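Local atomic coordinates of diguanylate cyclase DosC (Escherichia coli, PDB entry 4ZVA), a protein that makes the second messenger cyclic di-GMP from GTP and probably adjusts that activity to oxygen sensed at the haem of its globin domain. Residues Ala23-Ala28 against Ser121-Ala126. Sequence-based numbering, arbitrary orientation.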
ATOM      1  N   ALA A  23       2.514  13.534  11.718  1.00 28.90           N
ATOM      2  CA  ALA A  23       1.489  14.571  11.735  1.00 27.48           C
ATOM      3  C   ALA A  23       2.041  15.885  11.190  1.00 26.29           C
ATOM      4  O   ALA A  23       1.347  16.607  10.480  1.00 28.39           O
ATOM      5  CB  ALA A  23       0.946  14.768  13.145  1.00 31.54           C
ATOM      6  N   GLU A  24       3.294  16.183  11.521  1.00 28.35           N
ATOM      7  CA  GLU A  24       3.930  17.416  11.065  1.00 33.62           C
ATOM      8  C   GLU A  24       4.022  17.435   9.545  1.00 30.09           C
ATOM      9  O   GLU A  24       3.674  18.426   8.905  1.00 30.19           O
ATOM     10  CB  GLU A  24       5.322  17.565  11.691  1.00 30.16           C
ATOM     11  CG  GLU A  24       5.937  18.960  11.566  1.00 31.90           C
ATOM     12  CD  GLU A  24       6.633  19.200  10.238  1.00 42.54           C
ATOM     13  OE1 GLU A  24       6.989  18.216   9.556  1.00 47.35           O
ATOM     14  OE2 GLU A  24       6.831  20.381   9.879  1.00 44.11           O
ATOM     15  N   ILE A  25       4.476  16.324   8.974  1.00 31.08           N
ATOM     16  CA  ILE A  25       4.572  16.182   7.528  1.00 29.60           C
ATOM     17  C   ILE A  25       3.206  16.367   6.878  1.00 26.30           C
ATOM     18  O   ILE A  25       3.073  17.062   5.872  1.00 28.62           O
ATOM     19  CB  ILE A  25       5.152  14.803   7.134  1.00 31.09           C
ATOM     20  CG1 ILE A  25       6.639  14.735   7.479  1.00 30.36           C
ATOM     21  CG2 ILE A  25       4.958  14.540   5.652  1.00 32.58           C
ATOM     22  CD1 ILE A  25       7.491  15.703   6.693  1.00 33.05           C
ATOM     23  N   ALA A  26       2.190  15.750   7.471  1.00 26.64           N
ATOM     24  CA  ALA A  26       0.839  15.803   6.928  1.00 26.97           C
ATOM     25  C   ALA A  26       0.300  17.233   6.860  1.00 27.33           C
ATOM     26  O   ALA A  26      -0.105  17.695   5.800  1.00 30.02           O
ATOM     27  CB  ALA A  26      -0.091  14.925   7.756  1.00 27.07           C
ATOM     28  N   VAL A  27       0.282  17.923   7.995  1.00 32.81           N
ATOM     29  CA  VAL A  27      -0.257  19.283   8.048  1.00 28.40           C
ATOM     30  C   VAL A  27       0.538  20.242   7.161  1.00 27.90           C
ATOM     31  O   VAL A  27      -0.042  21.030   6.418  1.00 28.86           O
ATOM     32  CB  VAL A  27      -0.282  19.813   9.493  1.00 31.27           C
ATOM     33  CG1 VAL A  27      -0.830  21.240   9.541  1.00 28.24           C
ATOM     34  CG2 VAL A  27      -1.121  18.897  10.372  1.00 30.35           C
ATOM     35  N   ALA A  28       1.863  20.144   7.209  1.00 29.81           N
ATOM     36  CA  ALA A  28       2.727  21.067   6.472  1.00 31.26           C
ATOM     37  C   ALA A  28       2.632  20.874   4.961  1.00 35.73           C
ATOM     38  O   ALA A  28       2.856  21.811   4.197  1.00 33.17           O
ATOM     39  CB  ALA A  28       4.176  20.920   6.926  1.00 32.81           C
ATOM     40  N   SER A 121      12.597  15.897   4.158  1.00 34.79           N
ATOM     41  CA  SER A 121      12.554  16.505   5.484  1.00 35.42           C
ATOM     42  C   SER A 121      13.945  16.524   6.099  1.00 37.28           C
ATOM     43  O   SER A 121      14.862  15.869   5.599  1.00 35.54           O
ATOM     44  CB  SER A 121      11.577  15.761   6.394  1.00 36.50           C
ATOM     45  OG  SER A 121      12.029  14.448   6.661  1.00 32.98           O
ATOM     46  N   ASP A 122      14.096  17.255   7.199  1.00 35.77           N
ATOM     47  CA  ASP A 122      15.392  17.375   7.851  1.00 36.36           C
ATOM     48  C   ASP A 122      15.526  16.392   9.008  1.00 35.14           C
ATOM     49  O   ASP A 122      16.452  16.485   9.811  1.00 40.59           O
ATOM     50  CB  ASP A 122      15.606  18.808   8.344  1.00 42.08           C
ATOM     51  CG  ASP A 122      15.703  19.807   7.204  1.00 52.79           C
ATOM     52  OD1 ASP A 122      16.308  19.465   6.165  1.00 53.06           O
ATOM     53  OD2 ASP A 122      15.174  20.930   7.345  1.00 62.34           O
ATOM     54  N   TYR A 123      14.605  15.437   9.075  1.00 37.20           N
ATOM     55  CA  TYR A 123      14.662  14.386  10.082  1.00 33.42           C
ATOM     56  C   TYR A 123      15.798  13.419   9.763  1.00 35.13           C
ATOM     57  O   TYR A 123      16.293  13.394   8.639  1.00 30.99           O
ATOM     58  CB  TYR A 123      13.318  13.657  10.162  1.00 33.36           C
ATOM     59  CG  TYR A 123      12.150  14.577  10.450  1.00 37.87           C
ATOM     60  CD1 TYR A 123      12.286  15.643  11.334  1.00 37.62           C
ATOM     61  CD2 TYR A 123      10.921  14.399   9.828  1.00 40.91           C
ATOM     62  CE1 TYR A 123      11.229  16.491  11.607  1.00 40.48           C
ATOM     63  CE2 TYR A 123       9.855  15.248  10.092  1.00 37.12           C
ATOM     64  CZ  TYR A 123      10.016  16.291  10.983  1.00 38.52           C
ATOM     65  OH  TYR A 123       8.967  17.141  11.254  1.00 39.23           O
ATOM     66  N   SER A 124      16.212  12.627  10.747  1.00 34.10           N
ATOM     67  CA  SER A 124      17.252  11.627  10.519  1.00 37.77           C
ATOM     68  C   SER A 124      16.713  10.499   9.652  1.00 35.75           C
ATOM     69  O   SER A 124      15.501  10.344   9.514  1.00 34.20           O
ATOM     70  CB  SER A 124      17.783  11.069  11.841  1.00 36.16           C
ATOM     71  OG  SER A 124      16.854  10.177  12.431  1.00 41.02           O
ATOM     72  N   ALA A 125      17.615   9.722   9.062  1.00 39.80           N
ATOM     73  CA  ALA A 125      17.215   8.611   8.207  1.00 34.25           C
ATOM     74  C   ALA A 125      16.384   7.595   8.984  1.00 32.93           C
ATOM     75  O   ALA A 125      15.405   7.061   8.466  1.00 37.00           O
ATOM     76  CB  ALA A 125      18.438   7.944   7.600  1.00 39.11           C
ATOM     77  N   ALA A 126      16.765   7.351  10.235  1.00 36.02           N
ATOM     78  CA  ALA A 126      16.026   6.430  11.094  1.00 37.46           C
ATOM     79  C   ALA A 126      14.615   6.947  11.350  1.00 34.23           C
ATOM     80  O   ALA A 126      13.656   6.178  11.374  1.00 32.21           O
ATOM     81  CB  ALA A 126      16.763   6.213  12.406  1.00 34.94           C
TER
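Tyr123 reaches from the loop before helix 125-147 to helix 16-43 and meets Glu24 with its hydroxyl. OH lies 2.8 Å from Glu24 OE1, a weak hydrogen bond. OE1 sits at the ring edge, near the ring plane, while the carboxylate is turned almost perpendicular to the ring, 84° between planes. Tyr123 OH also lies alongside the carbon chain of Glu24, 3.5 Å from CG. Glu24 has CG anti to the backbone N (chi1 -166°), and a bend at chi2 (-84°) sets the carboxylate beside the hydroxyl. Ile25 adds an apolar touch, with CD1 4.2 Å from Tyr123 CE2, approaching the ring obliquely. The same methyl meets Ser121 CB at 4.1 Å. The segments belong to the all-helical globin domain, of the protoglobin family. Residues 121-124 link helix 100-119 to helix 125-147, which Ala125 and Ala126 begin, and the contact lies at the domain periphery. Ile25 is buried and also packs on Leu114, Val117 and Ile118 of helix 100-119. Ser121 OG hydrogen-bonds to Ile118 O, near the end of that helix. Beyond Tyr123, Ser124 is the N-cap of helix 125-147. Its OG caps a backbone N in the first turn while Glu127 OE1 takes the Ser124 N, a reciprocal pattern consistent with a capping box. Ala125 and Ala126 pack on Ala125 of the second subunit.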